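Local coordinates for maltose operon transcriptional repressor (Staphylococcus aureus subsp. aureus Mu50, PDB 3HCW), which probably binds DNA to repress transcription of the maltose operon, its C-terminal fragment having a periplasmic-binding-protein-like fold, at residues A[120-125]-A[223-228]; A[206-211]-A[216-221]. All blocks are in the same frame, centred on the assembly; numbering follows the deposited sequence. Where two conformers were deposited one is given.

Interaction 1. Residues A[120-125]-A[223-228]; sequences ENLTRH and MTATFN
L122 meets A225 and F227 with its two methyl branches. CD1 lies nearest the methyl of A225, with L122 CD1 to A225 CB at 3.8 Å. CD2 comes closest to T226 O and F227. It stands over one face of the ring, 4.2 Å from L122 CD2 to the F227 centroid and 24° off the normal, so this is a CH-pi contact. The methyl is displaced toward the rim, and the nearest ring atom is F227 CZ, 3.9 Å from L122 CD2. From L122 CD2 to T226 O is 3.7 Å. Having CG anti to the backbone N (chi1 -172°) lets L122 spread both branches over the strand. The ring of F227 swings back to the helix from the end of the strand. All the contacts made here are apolar or van der Waals, and the residues are buried. T226 CB points away from the helix; OG1 is hydrogen-bonded to S198 O. The axes of segments 120-125 (helix 115-129) and 223-227 (strand 222-227) run nearly antiparallel, at 171°, 9.6 Å apart at closest. I243 of strand 241-244 also touches L122 and F227. Helix 144-159 flanks the contact through R149, which packs on F227.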
loop_
_atom_site.group_PDB
_atom_site.type_symbol
_atom_site.label_atom_id
_atom_site.label_comp_id
_atom_site.label_asym_id
_atom_site.label_seq_id
_atom_site.Cartn_x
_atom_site.Cartn_y
_atom_site.Cartn_z
ATOM N N GLU A 120 10.301 -22.901 -3.174
ATOM C CA GLU A 120 11.490 -23.731 -3.225
ATOM C C GLU A 120 12.734 -22.899 -3.504
ATOM O O GLU A 120 13.758 -23.136 -2.894
ATOM C CB GLU A 120 11.344 -24.804 -4.292
ATOM C CG GLU A 120 10.534 -25.965 -3.822
ATOM C CD GLU A 120 10.276 -26.996 -4.876
ATOM O OE1 GLU A 120 10.792 -26.855 -6.011
ATOM O OE2 GLU A 120 9.547 -27.954 -4.545
ATOM N N ASN A 121 12.626 -21.943 -4.431
ATOM C CA ASN A 121 13.699 -21.004 -4.721
ATOM C C ASN A 121 14.080 -20.178 -3.499
ATOM O O ASN A 121 15.267 -19.988 -3.219
ATOM C CB ASN A 121 13.311 -20.061 -5.865
ATOM C CG ASN A 121 13.264 -20.755 -7.189
ATOM O OD1 ASN A 121 13.870 -21.801 -7.365
ATOM N ND2 ASN A 121 12.527 -20.181 -8.140
ATOM N N LEU A 122 13.070 -19.682 -2.784
ATOM C CA LEU A 122 13.313 -18.882 -1.587
ATOM C C LEU A 122 13.909 -19.733 -0.476
ATOM O O LEU A 122 14.906 -19.324 0.140
ATOM C CB LEU A 122 12.035 -18.184 -1.106
ATOM C CG LEU A 122 12.150 -17.162 0.030
ATOM C CD1 LEU A 122 12.748 -15.870 -0.484
ATOM C CD2 LEU A 122 10.777 -16.892 0.651
ATOM N N THR A 123 13.315 -20.911 -0.242
ATOM C CA THR A 123 13.778 -21.802 0.822
ATOM C C THR A 123 15.218 -22.254 0.547
ATOM O O THR A 123 16.020 -22.304 1.461
ATOM C CB THR A 123 12.852 -23.055 1.037
ATOM O OG1 THR A 123 11.475 -22.652 1.144
ATOM C CG2 THR A 123 13.237 -23.802 2.311
ATOM N N ARG A 124 15.534 -22.576 -0.707
ATOM C CA ARG A 124 16.903 -22.966 -1.098
ATOM C C ARG A 124 17.918 -21.871 -0.795
ATOM O O ARG A 124 18.981 -22.150 -0.245
ATOM C CB ARG A 124 16.980 -23.314 -2.594
ATOM C CG ARG A 124 17.187 -24.786 -2.907
ATOM C CD ARG A 124 18.603 -25.239 -2.547
ATOM N NE ARG A 124 19.567 -25.058 -3.633
ATOM C CZ ARG A 124 20.885 -25.224 -3.512
ATOM N NH1 ARG A 124 21.423 -25.567 -2.346
ATOM N NH2 ARG A 124 21.675 -25.038 -4.562
ATOM N N HIS A 125 17.571 -20.636 -1.150
ATOM C CA HIS A 125 18.447 -19.474 -0.938
ATOM C C HIS A 125 18.860 -19.263 0.516
ATOM O O HIS A 125 20.045 -18.985 0.793
ATOM C CB HIS A 125 17.805 -18.196 -1.485
ATOM C CG HIS A 125 18.435 -16.941 -0.970
ATOM N ND1 HIS A 125 19.660 -16.490 -1.410
ATOM C CD2 HIS A 125 18.017 -16.049 -0.040
ATOM C CE1 HIS A 125 19.969 -15.373 -0.780
ATOM N NE2 HIS A 125 18.991 -15.085 0.061
ATOM N N MET A 223 17.472 -14.782 10.130
ATOM C CA MET A 223 17.308 -14.283 8.773
ATOM C C MET A 223 15.812 -14.313 8.418
ATOM O O MET A 223 15.049 -15.167 8.899
ATOM C CB MET A 223 18.120 -15.128 7.773
ATOM C CG MET A 223 19.682 -14.985 7.842
ATOM S SD MET A 223 20.579 -15.946 6.558
ATOM C CE MET A 223 19.526 -17.359 6.354
ATOM N N THR A 224 15.375 -13.367 7.599
ATOM C CA THR A 224 13.955 -13.299 7.245
ATOM C C THR A 224 13.781 -13.110 5.759
ATOM O O THR A 224 14.660 -12.556 5.085
ATOM C CB THR A 224 13.169 -12.190 8.027
ATOM O OG1 THR A 224 13.708 -10.901 7.731
ATOM C CG2 THR A 224 13.233 -12.420 9.542
ATOM N N ALA A 225 12.652 -13.605 5.258
ATOM C CA ALA A 225 12.278 -13.500 3.864
ATOM C C ALA A 225 10.770 -13.723 3.712
ATOM O O ALA A 225 10.125 -14.271 4.609
ATOM C CB ALA A 225 13.060 -14.515 3.029
ATOM N N THR A 226 10.218 -13.302 2.576
ATOM C CA THR A 226 8.787 -13.418 2.317
ATOM C C THR A 226 8.447 -13.457 0.825
ATOM O O THR A 226 9.338 -13.593 -0.008
ATOM C CB THR A 226 7.997 -12.284 3.022
ATOM O OG1 THR A 226 6.586 -12.496 2.852
ATOM C CG2 THR A 226 8.402 -10.918 2.498
ATOM N N PHE A 227 7.154 -13.345 0.504
ATOM C CA PHE A 227 6.671 -13.325 -0.875
ATOM C C PHE A 227 5.982 -12.011 -1.202
ATOM O O PHE A 227 5.514 -11.318 -0.299
ATOM C CB PHE A 227 5.692 -14.474 -1.132
ATOM C CG PHE A 227 6.282 -15.834 -0.928
ATOM C CD1 PHE A 227 6.720 -16.589 -2.018
ATOM C CD2 PHE A 227 6.379 -16.375 0.353
ATOM C CE1 PHE A 227 7.248 -17.857 -1.813
ATOM C CE2 PHE A 227 6.891 -17.632 0.560
ATOM C CZ PHE A 227 7.326 -18.370 -0.511
ATOM N N ASN A 228 5.813 -11.772 -2.463
ATOM C CA ASN A 228 5.564 -10.470 -2.934
ATOM C C ASN A 228 6.183 -9.182 -2.839
ATOM O O ASN A 228 5.697 -8.292 -2.226
ATOM C CB ASN A 228 4.215 -10.324 -3.584
ATOM C CG ASN A 228 3.198 -9.918 -2.636
ATOM O OD1 ASN A 228 2.562 -8.874 -2.778
ATOM N ND2 ASN A 228 3.016 -10.735 -1.637
#

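Interaction 2. Residues A[206-211]-A[216-221]; sequences AILSVL and IEIPKD
L211 and I216 are joined through their flat peptide groups. The N-H of I216 meets L211 O almost head-on to the carbonyl, with a C=O...N angle of 161° and 2.9 Å from I216 N to L211 O. The bond reaches back five residues and ties the returning chain to the last turns of helix 201-213. The other flat group is the carboxylate of D221. Its OD2 takes the N-H of E217 with the anti lone pair, at 2.9 Å from E217 N to D221 OD2. K188 makes a salt bridge to that same oxygen. The peptide bond before P219, within the turn from E217 to D221, is cis and probably helps to shape it.

I218 has CG1 anti to its carbonyl carbon (chi1 -50°), which sends CD1 out toward the helix. That methyl meets two leucine branches on its helix side: I218 CD1 is 3.7 Å from L208 CD2 and 3.9 Å from L211 CD2. Both leucines cross I218 at about a right angle. I216 meets L211 mainly through the backbone: I216 CB is 3.8 Å from L211 O.

The second subunit borders this site: the hydroxyl of its Y212 is hydrogen-bonded to I218 N. The contact thus joins one backbone hydrogen bond with apolar packing of I218 on L208 and L211. Two donors on D221 OD2 would be expected to stabilise the charged carboxylate and fix the turn.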
loop_
_atom_site.group_PDB
_atom_site.type_symbol
_atom_site.label_atom_id
_atom_site.label_comp_id
_atom_site.label_asym_id
_atom_site.label_seq_id
_atom_site.Cartn_x
_atom_site.Cartn_y
_atom_site.Cartn_z
ATOM N N ALA A 206 4.068 -7.366 10.013
ATOM C CA ALA A 206 3.619 -7.518 11.398
ATOM C C ALA A 206 4.640 -8.339 12.182
ATOM O O ALA A 206 4.920 -8.029 13.332
ATOM C CB ALA A 206 2.242 -8.181 11.456
ATOM N N ILE A 207 5.176 -9.388 11.548
ATOM C CA ILE A 207 6.221 -10.217 12.151
ATOM C C ILE A 207 7.461 -9.379 12.523
ATOM O O ILE A 207 7.950 -9.477 13.641
ATOM C CB ILE A 207 6.667 -11.405 11.227
ATOM C CG1 ILE A 207 5.479 -12.179 10.621
ATOM C CG2 ILE A 207 7.617 -12.352 11.973
ATOM C CD1 ILE A 207 4.602 -12.939 11.612
ATOM N N LEU A 208 7.951 -8.560 11.587
ATOM C CA LEU A 208 9.147 -7.734 11.813
ATOM C C LEU A 208 8.939 -6.768 12.974
ATOM O O LEU A 208 9.866 -6.498 13.730
ATOM C CB LEU A 208 9.543 -6.961 10.541
ATOM C CG LEU A 208 9.796 -7.798 9.281
ATOM C CD1 LEU A 208 9.962 -6.939 8.037
ATOM C CD2 LEU A 208 10.959 -8.744 9.449
ATOM N N SER A 209 7.703 -6.285 13.118
ATOM C CA SER A 209 7.331 -5.354 14.177
ATOM C C SER A 209 7.432 -6.017 15.543
ATOM O O SER A 209 7.953 -5.419 16.487
ATOM C CB SER A 209 5.919 -4.829 13.939
ATOM O OG SER A 209 5.616 -3.776 14.840
ATOM N N VAL A 210 6.963 -7.261 15.630
ATOM C CA VAL A 210 7.029 -8.025 16.869
ATOM C C VAL A 210 8.489 -8.389 17.171
ATOM O O VAL A 210 8.945 -8.258 18.307
ATOM C CB VAL A 210 6.074 -9.258 16.814
ATOM C CG1 VAL A 210 6.406 -10.282 17.887
ATOM C CG2 VAL A 210 4.597 -8.799 16.942
ATOM N N LEU A 211 9.226 -8.787 16.133
ATOM C CA LEU A 211 10.664 -9.089 16.244
ATOM C C LEU A 211 11.473 -7.877 16.726
ATOM O O LEU A 211 12.422 -8.031 17.493
ATOM C CB LEU A 211 11.218 -9.630 14.911
ATOM C CG LEU A 211 11.325 -11.124 14.601
ATOM C CD1 LEU A 211 10.297 -12.005 15.315
ATOM C CD2 LEU A 211 11.288 -11.363 13.107
ATOM N N ILE A 216 14.865 -9.099 18.652
ATOM C CA ILE A 216 15.382 -10.206 17.852
ATOM C C ILE A 216 15.869 -9.623 16.517
ATOM O O ILE A 216 15.065 -9.330 15.625
ATOM C CB ILE A 216 14.303 -11.282 17.636
ATOM C CG1 ILE A 216 13.778 -11.784 18.983
ATOM C CG2 ILE A 216 14.856 -12.430 16.814
ATOM C CD1 ILE A 216 12.542 -12.649 18.886
ATOM N N GLU A 217 17.184 -9.428 16.408
ATOM C CA GLU A 217 17.756 -8.639 15.311
ATOM C C GLU A 217 18.090 -9.425 14.051
ATOM O O GLU A 217 18.506 -10.575 14.102
ATOM C CB GLU A 217 18.929 -7.766 15.782
ATOM C CG GLU A 217 20.114 -8.480 16.398
ATOM C CD GLU A 217 20.769 -7.673 17.524
ATOM O OE1 GLU A 217 21.031 -6.464 17.329
ATOM O OE2 GLU A 217 21.019 -8.256 18.606
ATOM N N ILE A 218 17.899 -8.766 12.918
ATOM C CA ILE A 218 17.914 -9.389 11.605
ATOM C C ILE A 218 18.980 -8.688 10.788
ATOM O O ILE A 218 19.017 -7.460 10.776
ATOM C CB ILE A 218 16.539 -9.206 10.911
ATOM C CG1 ILE A 218 15.408 -9.629 11.847
ATOM C CG2 ILE A 218 16.466 -9.969 9.577
ATOM C CD1 ILE A 218 14.026 -9.163 11.421
ATOM N N PRO A 219 19.866 -9.451 10.113
ATOM C CA PRO A 219 19.997 -10.917 10.053
ATOM C C PRO A 219 20.732 -11.609 11.212
ATOM O O PRO A 219 20.757 -12.848 11.244
ATOM C CB PRO A 219 20.801 -11.122 8.765
ATOM C CG PRO A 219 21.691 -9.931 8.726
ATOM C CD PRO A 219 20.845 -8.789 9.225
ATOM N N LYS A 220 21.318 -10.835 12.134
ATOM C CA LYS A 220 22.140 -11.383 13.242
ATOM C C LYS A 220 21.527 -12.543 14.069
ATOM O O LYS A 220 22.142 -13.604 14.218
ATOM C CB LYS A 220 22.598 -10.272 14.182
ATOM C CG LYS A 220 23.544 -10.756 15.274
ATOM C CD LYS A 220 23.737 -9.717 16.355
ATOM C CE LYS A 220 24.747 -10.201 17.390
ATOM N NZ LYS A 220 24.937 -9.213 18.484
ATOM N N ASP A 221 20.331 -12.355 14.606
ATOM C CA ASP A 221 19.729 -13.443 15.389
ATOM C C ASP A 221 19.034 -14.412 14.447
ATOM O O ASP A 221 19.222 -15.615 14.554
ATOM C CB ASP A 221 18.757 -12.920 16.451
ATOM C CG ASP A 221 19.459 -12.214 17.597
ATOM O OD1 ASP A 221 20.454 -12.754 18.122
ATOM O OD2 ASP A 221 18.992 -11.123 17.993
#

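Overall arrangement
Interactions 1 and 2 belong to the same subdomain, with centres about 15 Å apart. Interaction 1 includes strand 222-227; interaction 2 packs against the other side of it, through T224. A225 points to helix 115-129, while T224 points the other way, to helix 201-213 and the loop after it. There T224 OG1 lies 3.4 Å from I218 CG2 and 3.9 Å from L208 CD2. The strand is thus sandwiched between helices, as in the periplasmic binding protein fold. The side chain of F227, in interaction 1, is about 5 Å from a bound glycerol, probably from the crystallisation liquor, which may mark a pocket. Interaction 2 instead lies beside the second subunit.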